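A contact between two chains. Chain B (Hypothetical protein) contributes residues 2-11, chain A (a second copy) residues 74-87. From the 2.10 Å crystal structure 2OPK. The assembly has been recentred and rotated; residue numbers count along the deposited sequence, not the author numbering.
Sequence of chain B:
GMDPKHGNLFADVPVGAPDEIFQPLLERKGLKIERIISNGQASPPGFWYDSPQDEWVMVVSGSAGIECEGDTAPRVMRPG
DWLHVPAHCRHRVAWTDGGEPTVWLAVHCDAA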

# COMPACT_ATOMS: atom_id res chain seq x y z
N MSE B 2 -16.94 10.60 7.06
CA MSE B 2 -18.28 10.27 6.47
C MSE B 2 -18.18 9.97 4.97
O MSE B 2 -18.55 8.88 4.51
CB MSE B 2 -19.28 11.41 6.71
N ASP B 3 -17.70 10.95 4.20
CA ASP B 3 -17.55 10.80 2.75
C ASP B 3 -16.19 10.13 2.38
O ASP B 3 -15.17 10.36 3.06
CB ASP B 3 -17.73 12.15 2.03
N PRO B 4 -16.18 9.30 1.32
CA PRO B 4 -14.95 8.67 0.86
C PRO B 4 -14.00 9.63 0.14
O PRO B 4 -14.46 10.46 -0.66
CB PRO B 4 -15.44 7.62 -0.13
CG PRO B 4 -16.71 8.18 -0.65
CD PRO B 4 -17.34 8.87 0.52
N LYS B 5 -12.70 9.53 0.43
CA LYS B 5 -11.68 10.28 -0.31
C LYS B 5 -10.91 9.34 -1.25
O LYS B 5 -10.87 8.14 -1.07
CB LYS B 5 -10.75 11.08 0.60
CG LYS B 5 -9.98 10.35 1.65
N HIS B 6 -10.35 9.92 -2.30
CA HIS B 6 -9.63 9.14 -3.28
C HIS B 6 -8.47 9.94 -3.82
O HIS B 6 -8.40 11.16 -3.63
CB HIS B 6 -10.58 8.69 -4.39
CG HIS B 6 -11.11 9.81 -5.22
ND1 HIS B 6 -10.58 10.14 -6.45
CD2 HIS B 6 -12.14 10.66 -5.01
CE1 HIS B 6 -11.26 11.16 -6.96
NE2 HIS B 6 -12.21 11.49 -6.10
N GLY B 7 -7.55 9.24 -4.48
CA GLY B 7 -6.39 9.87 -5.06
C GLY B 7 -5.67 8.89 -5.95
O GLY B 7 -6.13 7.77 -6.17
N ASN B 8 -4.56 9.37 -6.50
CA ASN B 8 -3.67 8.54 -7.27
C ASN B 8 -2.28 8.80 -6.75
O ASN B 8 -1.88 9.97 -6.61
CB ASN B 8 -3.76 8.82 -8.77
CG ASN B 8 -2.95 7.84 -9.58
OD1 ASN B 8 -1.73 7.97 -9.68
ND2 ASN B 8 -3.61 6.85 -10.14
N LEU B 9 -1.56 7.72 -6.44
CA LEU B 9 -0.22 7.78 -5.86
C LEU B 9 0.83 8.39 -6.81
O LEU B 9 1.83 8.90 -6.35
CB LEU B 9 0.23 6.40 -5.46
CG LEU B 9 0.84 6.32 -4.07
CD1 LEU B 9 -0.18 6.66 -2.97
CD2 LEU B 9 1.37 4.92 -3.87
N PHE B 10 0.58 8.36 -8.11
CA PHE B 10 1.51 8.91 -9.12
C PHE B 10 1.20 10.34 -9.62
O PHE B 10 1.94 10.90 -10.42
CB PHE B 10 1.63 7.96 -10.31
CG PHE B 10 1.81 6.53 -9.90
CD1 PHE B 10 2.91 6.15 -9.15
CD2 PHE B 10 0.88 5.57 -10.26
CE1 PHE B 10 3.07 4.84 -8.75
CE2 PHE B 10 1.05 4.24 -9.89
CZ PHE B 10 2.14 3.89 -9.13
N ALA B 11 0.13 10.94 -9.10
CA ALA B 11 -0.33 12.28 -9.46
C ALA B 11 0.40 13.32 -8.62
O ALA B 11 0.72 13.05 -7.49
CB ALA B 11 -1.90 12.39 -9.20
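Chain A, residues 74-87: PRVMRPGDWLHVPA

How does the backbone of chain A lie along chain B? Chain A's strand 81-85 runs beside the extended segment of chain B that ends at N8(B), and the two are antiparallel: their N-to-C directions differ by 164°, with axes approaching to 4.7 Å. A type II turn from R78(A) to D81(A) leads into the chain A strand, while a type I turn from N8(B) to A11(B) carries chain B away from its own. H6(B) faces L83(A) and N8(B) faces D81(A), each with CA atoms 4.3 Å apart; between them G7(B) pairs with W82(A), CA to CA 5.5 Å.

Which backbone bonds hold this register? G7(B) and W82(A) bond reciprocally, W82(A) N to G7(B) O at 3.0 Å and G7(B) N to W82(A) O at 3.2 Å. Toward the start of chain B, H84(A) N gives a nearly straight bond to K5(B) O at 2.8 Å, but the return bond from K5(B) N to H84(A) O is weak at 3.5 Å, so the ladder loosens here. At the other end L9(B) N reaches G80(A) O at 2.9 Å, extending the pairing into the chain A turn.

What fills the space beside G7(B)? The indole of W82(A) does, folding over the chain B backbone so that G7(B) CA lies 3.8 Å from the centroid of its five-membered ring, over the face. A CB on G7(B) would clash with W82(A) CZ2, so the bare glycine lets the ring lie this close. L9(B) CD1 packs 3.9 Å from W82(A) CD1, and a water joins W82(A) NE1 (3.0 Å) to N8(B) O (2.9 Å, weak).

How do the side chains of N8(B) and F10(B) meet the chain A turn? N8(B) ND2 donates to D81(A) OD1 at 2.6 Å, and D81(A) OD2 in turn accepts from R78(A) N at 2.8 Å, so one carboxylate serves both the contact and its own turn. F10(B) CE2 comes within 3.4 Å of G80(A) CA; a side chain at G80(A) would run into the F10(B) ring.

What lies at the far end, near P4(B)? Here apolar and polar contacts mix: P4(B) CB sits 4.0 Å from L83(A) CD1 and 4.3 Å from P86(A) CD. R75(A) points toward chain B, its NH2 3.6 Å from P4(B) CG, and a water bonds to P4(B) O at 2.6 Å and weakly to R75(A) NH1 at 3.4 Å.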

# COMPACT_ATOMS: atom_id res chain seq x y z
N PRO A 74 -19.95 3.29 -11.12
CA PRO A 74 -18.75 2.82 -10.46
C PRO A 74 -17.56 3.75 -10.66
O PRO A 74 -17.41 4.34 -11.72
CB PRO A 74 -18.50 1.46 -11.13
CG PRO A 74 -19.80 1.06 -11.73
CD PRO A 74 -20.44 2.33 -12.13
N ARG A 75 -16.75 3.88 -9.63
CA ARG A 75 -15.50 4.59 -9.68
C ARG A 75 -14.45 3.67 -10.30
O ARG A 75 -14.09 2.65 -9.74
CB ARG A 75 -15.05 4.95 -8.26
CG ARG A 75 -16.03 5.81 -7.47
CD ARG A 75 -15.88 5.60 -5.99
NE ARG A 75 -16.90 6.35 -5.27
CZ ARG A 75 -16.73 7.52 -4.63
NH1 ARG A 75 -15.54 8.10 -4.50
NH2 ARG A 75 -17.79 8.09 -4.06
N VAL A 76 -13.96 4.06 -11.47
CA VAL A 76 -12.96 3.31 -12.21
C VAL A 76 -11.57 3.49 -11.56
O VAL A 76 -11.09 4.60 -11.41
CB VAL A 76 -12.92 3.75 -13.66
CG1 VAL A 76 -11.84 2.97 -14.42
CG2 VAL A 76 -14.34 3.59 -14.33
N MSE A 77 -10.94 2.39 -11.16
CA MSE A 77 -9.64 2.44 -10.50
C MSE A 77 -8.61 1.71 -11.33
O MSE A 77 -8.83 0.57 -11.75
CB MSE A 77 -9.76 1.87 -9.09
CG MSE A 77 -10.72 2.72 -8.19
SE MSE A 77 -10.95 1.96 -6.49
CE MSE A 77 -9.19 2.46 -5.75
N ARG A 78 -7.48 2.39 -11.58
CA ARG A 78 -6.34 1.88 -12.34
C ARG A 78 -5.13 1.89 -11.45
O ARG A 78 -5.23 2.35 -10.30
CB ARG A 78 -6.11 2.77 -13.55
CG ARG A 78 -7.33 2.78 -14.39
CD ARG A 78 -7.07 3.48 -15.66
NE ARG A 78 -8.12 3.16 -16.61
CZ ARG A 78 -9.21 3.87 -16.85
NH1 ARG A 78 -9.47 5.01 -16.18
NH2 ARG A 78 -10.07 3.44 -17.79
N PRO A 79 -3.99 1.34 -11.93
CA PRO A 79 -2.83 1.34 -11.05
C PRO A 79 -2.48 2.69 -10.42
O PRO A 79 -2.38 3.73 -11.08
CB PRO A 79 -1.72 0.81 -11.93
CG PRO A 79 -2.42 -0.09 -12.90
CD PRO A 79 -3.69 0.66 -13.21
N GLY A 80 -2.32 2.67 -9.11
CA GLY A 80 -2.00 3.86 -8.35
C GLY A 80 -3.21 4.49 -7.69
O GLY A 80 -3.06 5.23 -6.74
N ASP A 81 -4.40 4.19 -8.20
CA ASP A 81 -5.63 4.71 -7.60
C ASP A 81 -5.98 4.07 -6.26
O ASP A 81 -5.99 2.88 -6.13
CB ASP A 81 -6.82 4.54 -8.54
CG ASP A 81 -6.76 5.43 -9.73
OD1 ASP A 81 -6.14 6.52 -9.62
OD2 ASP A 81 -7.32 5.03 -10.78
N TRP A 82 -6.29 4.93 -5.30
CA TRP A 82 -6.68 4.52 -3.98
C TRP A 82 -7.97 5.20 -3.56
O TRP A 82 -8.39 6.21 -4.13
CB TRP A 82 -5.59 4.82 -2.95
CG TRP A 82 -5.14 6.22 -2.84
CD1 TRP A 82 -4.07 6.76 -3.45
CD2 TRP A 82 -5.72 7.27 -2.02
NE1 TRP A 82 -3.93 8.05 -3.08
CE2 TRP A 82 -4.92 8.40 -2.20
CE3 TRP A 82 -6.83 7.36 -1.16
CZ2 TRP A 82 -5.18 9.61 -1.56
CZ3 TRP A 82 -7.07 8.55 -0.50
CH2 TRP A 82 -6.26 9.66 -0.70
N LEU A 83 -8.57 4.61 -2.54
CA LEU A 83 -9.87 5.02 -2.07
C LEU A 83 -9.91 4.71 -0.59
O LEU A 83 -9.54 3.60 -0.18
CB LEU A 83 -10.97 4.21 -2.79
CG LEU A 83 -12.43 4.42 -2.33
CD1 LEU A 83 -12.89 5.81 -2.59
CD2 LEU A 83 -13.37 3.42 -3.03
N HIS A 84 -10.36 5.69 0.20
CA HIS A 84 -10.58 5.51 1.63
C HIS A 84 -12.08 5.36 1.84
O HIS A 84 -12.87 6.24 1.46
CB HIS A 84 -10.03 6.69 2.41
CG HIS A 84 -10.42 6.69 3.86
ND1 HIS A 84 -10.97 7.80 4.47
CD2 HIS A 84 -10.38 5.72 4.80
CE1 HIS A 84 -11.22 7.51 5.74
NE2 HIS A 84 -10.87 6.26 5.97
N VAL A 85 -12.46 4.22 2.40
CA VAL A 85 -13.84 3.88 2.66
C VAL A 85 -14.05 3.95 4.18
O VAL A 85 -13.61 3.07 4.93
CB VAL A 85 -14.17 2.47 2.13
CG1 VAL A 85 -15.65 2.13 2.39
CG2 VAL A 85 -13.85 2.40 0.65
N PRO A 86 -14.70 5.01 4.65
CA PRO A 86 -14.90 5.12 6.07
C PRO A 86 -15.77 4.00 6.64
O PRO A 86 -16.60 3.46 5.94
CB PRO A 86 -15.64 6.46 6.18
CG PRO A 86 -15.23 7.20 4.95
CD PRO A 86 -15.29 6.17 3.94
N ALA A 87 -15.56 3.67 7.91
CA ALA A 87 -16.37 2.67 8.62
C ALA A 87 -17.85 2.87 8.35
O ALA A 87 -18.33 4.01 8.36
CB ALA A 87 -16.10 2.77 10.10
O HOH W 1 -15.74 11.00 -2.81
O HOH W 2 -1.93 10.18 -3.75